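Local coordinates for protein botulinum neurotoxin type C1 (Clostridium botulinum, PDB 3R4S) that binds sialic acid in two pockets of its receptor-binding domain, consistent with ganglioside-dependent entry into cells of a toxin whose light chain is a protease, at residues Met328-Ile341 with Arg400-Asn412. Numbering follows the deposited sequence.
Sequences MYADNHSTEDIYAI and RHNYLVPTVKQGN
Strand 338-345, through its first four residues, pairs antiparallel with strand 401-409 in the beta-trefoil receptor-binding domain, and the loop leading into the former touches the start of the latter. Tyr339 and Val408 form the hydrogen-bonded pair: Tyr339 N meets Val408 O at 2.9 Å, and Val408 N meets Tyr339 O at 2.7 Å. Gln410 N to Asp337 O extends the ladder. Pro406 accepts from Ile341 N but has no N-H to return a bond; its ring packs on the isoleucine instead, Pro406 CG 3.9 Å from Ile341 CB.

Branched apolar side chains suit strand residues packed against a neighbouring strand. On the Tyr339 side, Ile341 CG1 meets Val408 CG2, which chi1 175° sets beside its own backbone N. The side chains of Gln410 and Tyr339 cross at about a right angle, Gln410 OE1 3.6 Å from Tyr339 CE2, while a water joins OE1 to the phenol OH. On the other side Ile338 CD1 presses tightly on Lys409 CD, 3.4 Å away. The lysine bends at chi2 (56°) and chi4, so aliphatic carbons line the isoleucine while NZ bonds Gln410 O and, through a water, Asp337 OD2. Met328, long and unbranched, bends at chi2 and chi3 to carry CE to Thr407 CG2 (3.9 Å) and Val405 CG2.

At the far end an ND2 N-H of Asn402 bonds Asp331 OD1 (3.0 Å); the acceptor lies in the amide plane, but the donor comes from above the carboxylate plane. A water ties Asn402 OD1 to Asp331 N. The rim of the Tyr329 ring comes over one face of the Arg400 guanidinium, Tyr329 CE2 3.4 Å from Arg400 NH2, the planes inclined at 41°.

In one curled antiparallel sheet, strand 317-323 flanks 338-345, its Leu321 touching Ile341; strand 381-392 flanks 401-409, its Arg391 salt-bridged to Asp331 OD2.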
loop_
_atom_site.group_PDB
_atom_site.type_symbol
_atom_site.label_atom_id
_atom_site.label_comp_id
_atom_site.label_asym_id
_atom_site.label_seq_id
_atom_site.Cartn_x
_atom_site.Cartn_y
_atom_site.Cartn_z
ATOM N N MET A 328 -25.684 24.852 2.734
ATOM C CA MET A 328 -24.853 24.435 3.851
ATOM C C MET A 328 -24.522 25.636 4.734
ATOM O O MET A 328 -24.495 26.764 4.258
ATOM C CB MET A 328 -23.573 23.766 3.330
ATOM C CG MET A 328 -23.813 22.408 2.713
ATOM S SD MET A 328 -23.907 21.114 3.968
ATOM C CE MET A 328 -22.178 20.651 4.104
ATOM N N TYR A 329 -24.283 25.380 6.018
ATOM C CA TYR A 329 -23.990 26.438 6.978
ATOM C C TYR A 329 -22.727 26.073 7.733
ATOM O O TYR A 329 -22.582 24.944 8.193
ATOM C CB TYR A 329 -25.150 26.618 7.969
ATOM C CG TYR A 329 -26.480 26.848 7.285
ATOM C CD1 TYR A 329 -26.947 28.135 7.045
ATOM C CD2 TYR A 329 -27.257 25.777 6.856
ATOM C CE1 TYR A 329 -28.155 28.350 6.395
ATOM C CE2 TYR A 329 -28.470 25.980 6.205
ATOM C CZ TYR A 329 -28.913 27.268 5.979
ATOM O OH TYR A 329 -30.114 27.477 5.338
ATOM N N ALA A 330 -21.815 27.029 7.853
ATOM C CA ALA A 330 -20.568 26.816 8.573
ATOM C C ALA A 330 -20.294 28.000 9.495
ATOM O O ALA A 330 -20.647 29.133 9.175
ATOM C CB ALA A 330 -19.414 26.626 7.593
ATOM N N ASP A 331 -19.661 27.724 10.633
ATOM C CA ASP A 331 -19.359 28.754 11.628
ATOM C C ASP A 331 -18.721 30.007 11.041
ATOM O O ASP A 331 -19.214 31.116 11.258
ATOM C CB ASP A 331 -18.486 28.190 12.753
ATOM C CG ASP A 331 -19.283 27.387 13.748
ATOM O OD1 ASP A 331 -18.685 26.816 14.687
ATOM O OD2 ASP A 331 -20.520 27.340 13.587
ATOM N N ASN A 332 -17.628 29.842 10.305
ATOM C CA ASN A 332 -16.958 31.004 9.731
ATOM C C ASN A 332 -16.760 30.940 8.220
ATOM O O ASN A 332 -17.056 31.903 7.507
ATOM C CB ASN A 332 -15.639 31.287 10.458
ATOM C CG ASN A 332 -15.854 31.960 11.809
ATOM O OD1 ASN A 332 -16.426 33.055 11.890
ATOM N ND2 ASN A 332 -15.399 31.306 12.877
ATOM N N HIS A 333 -16.269 29.805 7.737
ATOM C CA HIS A 333 -16.054 29.612 6.309
ATOM C C HIS A 333 -17.310 29.948 5.507
ATOM O O HIS A 333 -18.428 29.859 6.015
ATOM C CB HIS A 333 -15.619 28.170 6.033
ATOM C CG HIS A 333 -14.407 27.753 6.804
ATOM N ND1 HIS A 333 -14.396 27.654 8.180
ATOM C CD2 HIS A 333 -13.158 27.415 6.395
ATOM C CE1 HIS A 333 -13.197 27.273 8.585
ATOM N NE2 HIS A 333 -12.427 27.121 7.520
ATOM N N SER A 334 -17.125 30.363 4.259
ATOM C CA SER A 334 -18.257 30.465 3.353
ATOM C C SER A 334 -18.568 29.043 2.914
ATOM O O SER A 334 -17.729 28.151 3.052
ATOM C CB SER A 334 -17.935 31.346 2.144
ATOM O OG SER A 334 -19.098 31.581 1.363
ATOM N N THR A 335 -19.772 28.822 2.405
ATOM C CA THR A 335 -20.178 27.481 2.008
ATOM C C THR A 335 -20.640 27.444 0.557
ATOM O O THR A 335 -21.408 26.568 0.158
ATOM C CB THR A 335 -21.302 26.966 2.907
ATOM O OG1 THR A 335 -22.403 27.879 2.857
ATOM C CG2 THR A 335 -20.815 26.844 4.344
ATOM N N GLU A 336 -20.164 28.399 -0.233
ATOM C CA GLU A 336 -20.572 28.508 -1.630
ATOM C C GLU A 336 -20.170 27.266 -2.437
ATOM O O GLU A 336 -19.012 26.861 -2.433
ATOM C CB GLU A 336 -19.986 29.781 -2.262
ATOM C CG GLU A 336 -20.594 30.140 -3.626
ATOM C CD GLU A 336 -19.975 31.396 -4.252
ATOM O OE1 GLU A 336 -19.249 32.133 -3.543
ATOM O OE2 GLU A 336 -20.225 31.645 -5.456
ATOM N N ASP A 337 -21.146 26.676 -3.119
ATOM C CA ASP A 337 -20.943 25.498 -3.954
ATOM C C ASP A 337 -20.571 24.241 -3.166
ATOM O O ASP A 337 -20.102 23.262 -3.755
ATOM C CB ASP A 337 -19.895 25.771 -5.040
ATOM C CG ASP A 337 -20.325 26.863 -5.998
ATOM O OD1 ASP A 337 -21.431 26.751 -6.563
ATOM O OD2 ASP A 337 -19.558 27.834 -6.177
ATOM N N ILE A 338 -20.776 24.274 -1.849
ATOM C CA ILE A 338 -20.553 23.107 -0.997
ATOM C C ILE A 338 -21.863 22.356 -0.754
ATOM O O ILE A 338 -22.849 22.955 -0.327
ATOM C CB ILE A 338 -19.994 23.511 0.376
ATOM C CG1 ILE A 338 -18.698 24.308 0.235
ATOM C CG2 ILE A 338 -19.736 22.266 1.226
ATOM C CD1 ILE A 338 -17.540 23.471 -0.298
ATOM N N TYR A 339 -21.875 21.051 -1.021
ATOM C CA TYR A 339 -23.065 20.227 -0.782
ATOM C C TYR A 339 -22.719 19.011 0.055
ATOM O O TYR A 339 -21.670 18.394 -0.134
ATOM C CB TYR A 339 -23.682 19.757 -2.092
ATOM C CG TYR A 339 -24.009 20.883 -3.028
ATOM C CD1 TYR A 339 -25.286 21.421 -3.076
ATOM C CD2 TYR A 339 -23.034 21.421 -3.861
ATOM C CE1 TYR A 339 -25.592 22.456 -3.936
ATOM C CE2 TYR A 339 -23.327 22.456 -4.724
ATOM C CZ TYR A 339 -24.609 22.969 -4.757
ATOM O OH TYR A 339 -24.910 24.005 -5.609
ATOM N N ALA A 340 -23.601 18.665 0.984
ATOM C CA ALA A 340 -23.396 17.489 1.805
ATOM C C ALA A 340 -23.603 16.225 0.979
ATOM O O ALA A 340 -24.434 16.202 0.071
ATOM C CB ALA A 340 -24.351 17.508 3.020
ATOM N N ILE A 341 -22.836 15.181 1.292
ATOM C CA ILE A 341 -23.142 13.843 0.804
ATOM C C ILE A 341 -23.931 13.119 1.886
ATOM O O ILE A 341 -23.507 13.043 3.039
ATOM C CB ILE A 341 -21.870 13.043 0.452
ATOM C CG1 ILE A 341 -21.132 13.712 -0.719
ATOM C CG2 ILE A 341 -22.238 11.600 0.123
ATOM C CD1 ILE A 341 -19.760 13.111 -1.043
ATOM N N ARG A 400 -28.934 23.765 15.798
ATOM C CA ARG A 400 -27.909 23.286 14.873
ATOM C C ARG A 400 -26.624 22.963 15.623
ATOM O O ARG A 400 -26.202 23.709 16.504
ATOM C CB ARG A 400 -27.612 24.328 13.789
ATOM C CG ARG A 400 -28.717 24.501 12.764
ATOM C CD ARG A 400 -28.245 25.309 11.558
ATOM N NE ARG A 400 -29.276 25.321 10.522
ATOM C CZ ARG A 400 -29.346 24.460 9.508
ATOM N NH1 ARG A 400 -28.426 23.506 9.359
ATOM N NH2 ARG A 400 -30.337 24.557 8.629
ATOM N N HIS A 401 -26.004 21.844 15.268
ATOM C CA HIS A 401 -24.709 21.490 15.833
ATOM C C HIS A 401 -23.683 21.222 14.731
ATOM O O HIS A 401 -24.046 20.945 13.591
ATOM C CB HIS A 401 -24.832 20.268 16.745
ATOM C CG HIS A 401 -25.733 20.486 17.915
ATOM N ND1 HIS A 401 -25.316 21.109 19.074
ATOM C CD2 HIS A 401 -27.043 20.183 18.106
ATOM C CE1 HIS A 401 -26.319 21.170 19.928
ATOM N NE2 HIS A 401 -27.378 20.608 19.363
ATOM N N ASN A 402 -22.406 21.319 15.086
ATOM C CA ASN A 402 -21.325 21.008 14.171
ATOM C C ASN A 402 -21.110 19.502 14.009
ATOM O O ASN A 402 -20.996 18.777 14.996
ATOM C CB ASN A 402 -20.031 21.664 14.652
ATOM C CG ASN A 402 -19.926 23.110 14.226
ATOM O OD1 ASN A 402 -20.446 23.498 13.181
ATOM N ND2 ASN A 402 -19.239 23.917 15.028
ATOM N N TYR A 403 -21.076 19.045 12.759
ATOM C CA TYR A 403 -20.712 17.667 12.446
ATOM C C TYR A 403 -19.645 17.654 11.361
ATOM O O TYR A 403 -19.621 18.525 10.492
ATOM C CB TYR A 403 -21.923 16.868 11.956
ATOM C CG TYR A 403 -23.047 16.732 12.966
ATOM C CD1 TYR A 403 -23.093 15.654 13.845
ATOM C CD2 TYR A 403 -24.062 17.677 13.035
ATOM C CE1 TYR A 403 -24.119 15.521 14.770
ATOM C CE2 TYR A 403 -25.093 17.557 13.951
ATOM C CZ TYR A 403 -25.115 16.481 14.818
ATOM O OH TYR A 403 -26.124 16.355 15.740
ATOM N N LEU A 404 -18.770 16.654 11.415
ATOM C CA LEU A 404 -17.783 16.435 10.361
ATOM C C LEU A 404 -18.437 15.531 9.327
ATOM O O LEU A 404 -18.796 14.399 9.641
ATOM C CB LEU A 404 -16.523 15.782 10.946
ATOM C CG LEU A 404 -15.315 15.572 10.018
ATOM C CD1 LEU A 404 -14.832 16.895 9.440
ATOM C CD2 LEU A 404 -14.198 14.892 10.781
ATOM N N VAL A 405 -18.601 16.030 8.102
ATOM C CA VAL A 405 -19.412 15.352 7.094
ATOM C C VAL A 405 -18.699 15.304 5.743
ATOM O O VAL A 405 -17.891 16.182 5.446
ATOM C CB VAL A 405 -20.763 16.079 6.896
ATOM C CG1 VAL A 405 -21.529 16.131 8.213
ATOM C CG2 VAL A 405 -20.553 17.504 6.353
ATOM N N PRO A 406 -18.994 14.275 4.922
ATOM C CA PRO A 406 -18.437 14.288 3.568
ATOM C C PRO A 406 -19.179 15.307 2.724
ATOM O O PRO A 406 -20.383 15.536 2.925
ATOM C CB PRO A 406 -18.707 12.862 3.065
ATOM C CG PRO A 406 -19.962 12.457 3.761
ATOM C CD PRO A 406 -19.888 13.119 5.142
ATOM N N THR A 407 -18.469 15.936 1.796
ATOM C CA THR A 407 -19.072 16.965 0.950
ATOM C C THR A 407 -18.641 16.830 -0.499
ATOM O O THR A 407 -17.672 16.117 -0.818
ATOM C CB THR A 407 -18.640 18.382 1.380
ATOM O OG1 THR A 407 -17.213 18.500 1.256
ATOM C CG2 THR A 407 -19.060 18.681 2.827
ATOM N N VAL A 408 -19.372 17.525 -1.367
ATOM C CA VAL A 408 -18.943 17.788 -2.735
ATOM C C VAL A 408 -18.750 19.292 -2.869
ATOM O O VAL A 408 -19.627 20.070 -2.499
ATOM C CB VAL A 408 -19.987 17.336 -3.774
ATOM C CG1 VAL A 408 -19.553 17.745 -5.190
ATOM C CG2 VAL A 408 -20.220 15.819 -3.683
ATOM N N LYS A 409 -17.587 19.693 -3.362
ATOM C CA LYS A 409 -17.319 21.076 -3.717
ATOM C C LYS A 409 -17.478 21.199 -5.228
ATOM O O LYS A 409 -16.728 20.582 -5.986
ATOM C CB LYS A 409 -15.887 21.448 -3.315
ATOM C CG LYS A 409 -15.388 22.785 -3.861
ATOM C CD LYS A 409 -16.319 23.916 -3.470
ATOM C CE LYS A 409 -15.666 25.285 -3.670
ATOM N NZ LYS A 409 -15.333 25.527 -5.095
ATOM N N GLN A 410 -18.465 21.972 -5.667
ATOM C CA GLN A 410 -18.629 22.251 -7.088
ATOM C C GLN A 410 -18.050 23.634 -7.419
ATOM O O GLN A 410 -17.060 24.056 -6.805
ATOM C CB GLN A 410 -20.094 22.088 -7.523
ATOM C CG GLN A 410 -20.630 20.675 -7.269
ATOM C CD GLN A 410 -21.908 20.359 -8.026
ATOM O OE1 GLN A 410 -22.847 21.155 -8.055
ATOM N NE2 GLN A 410 -21.953 19.185 -8.629
ATOM N N GLY A 411 -18.639 24.342 -8.376
ATOM C CA GLY A 411 -18.015 25.572 -8.853
ATOM C C GLY A 411 -16.627 25.222 -9.381
ATOM O O GLY A 411 -16.433 24.142 -9.943
ATOM N N ASN A 412 -15.652 26.103 -9.189
ATOM C CA ASN A 412 -14.291 25.791 -9.611
ATOM C C ASN A 412 -13.575 24.870 -8.639
ATOM O O ASN A 412 -12.783 25.316 -7.817
ATOM C CB ASN A 412 -13.446 27.053 -9.832
ATOM C CG ASN A 412 -12.032 26.718 -10.278
ATOM O OD1 ASN A 412 -11.787 25.626 -10.792
ATOM N ND2 ASN A 412 -11.094 27.636 -10.060
HETATM O O HOH W 1 -19.048 24.957 11.236
HETATM O O HOH W 2 -16.975 28.116 -5.404
HETATM O O HOH W 3 -23.275 23.920 -7.985
#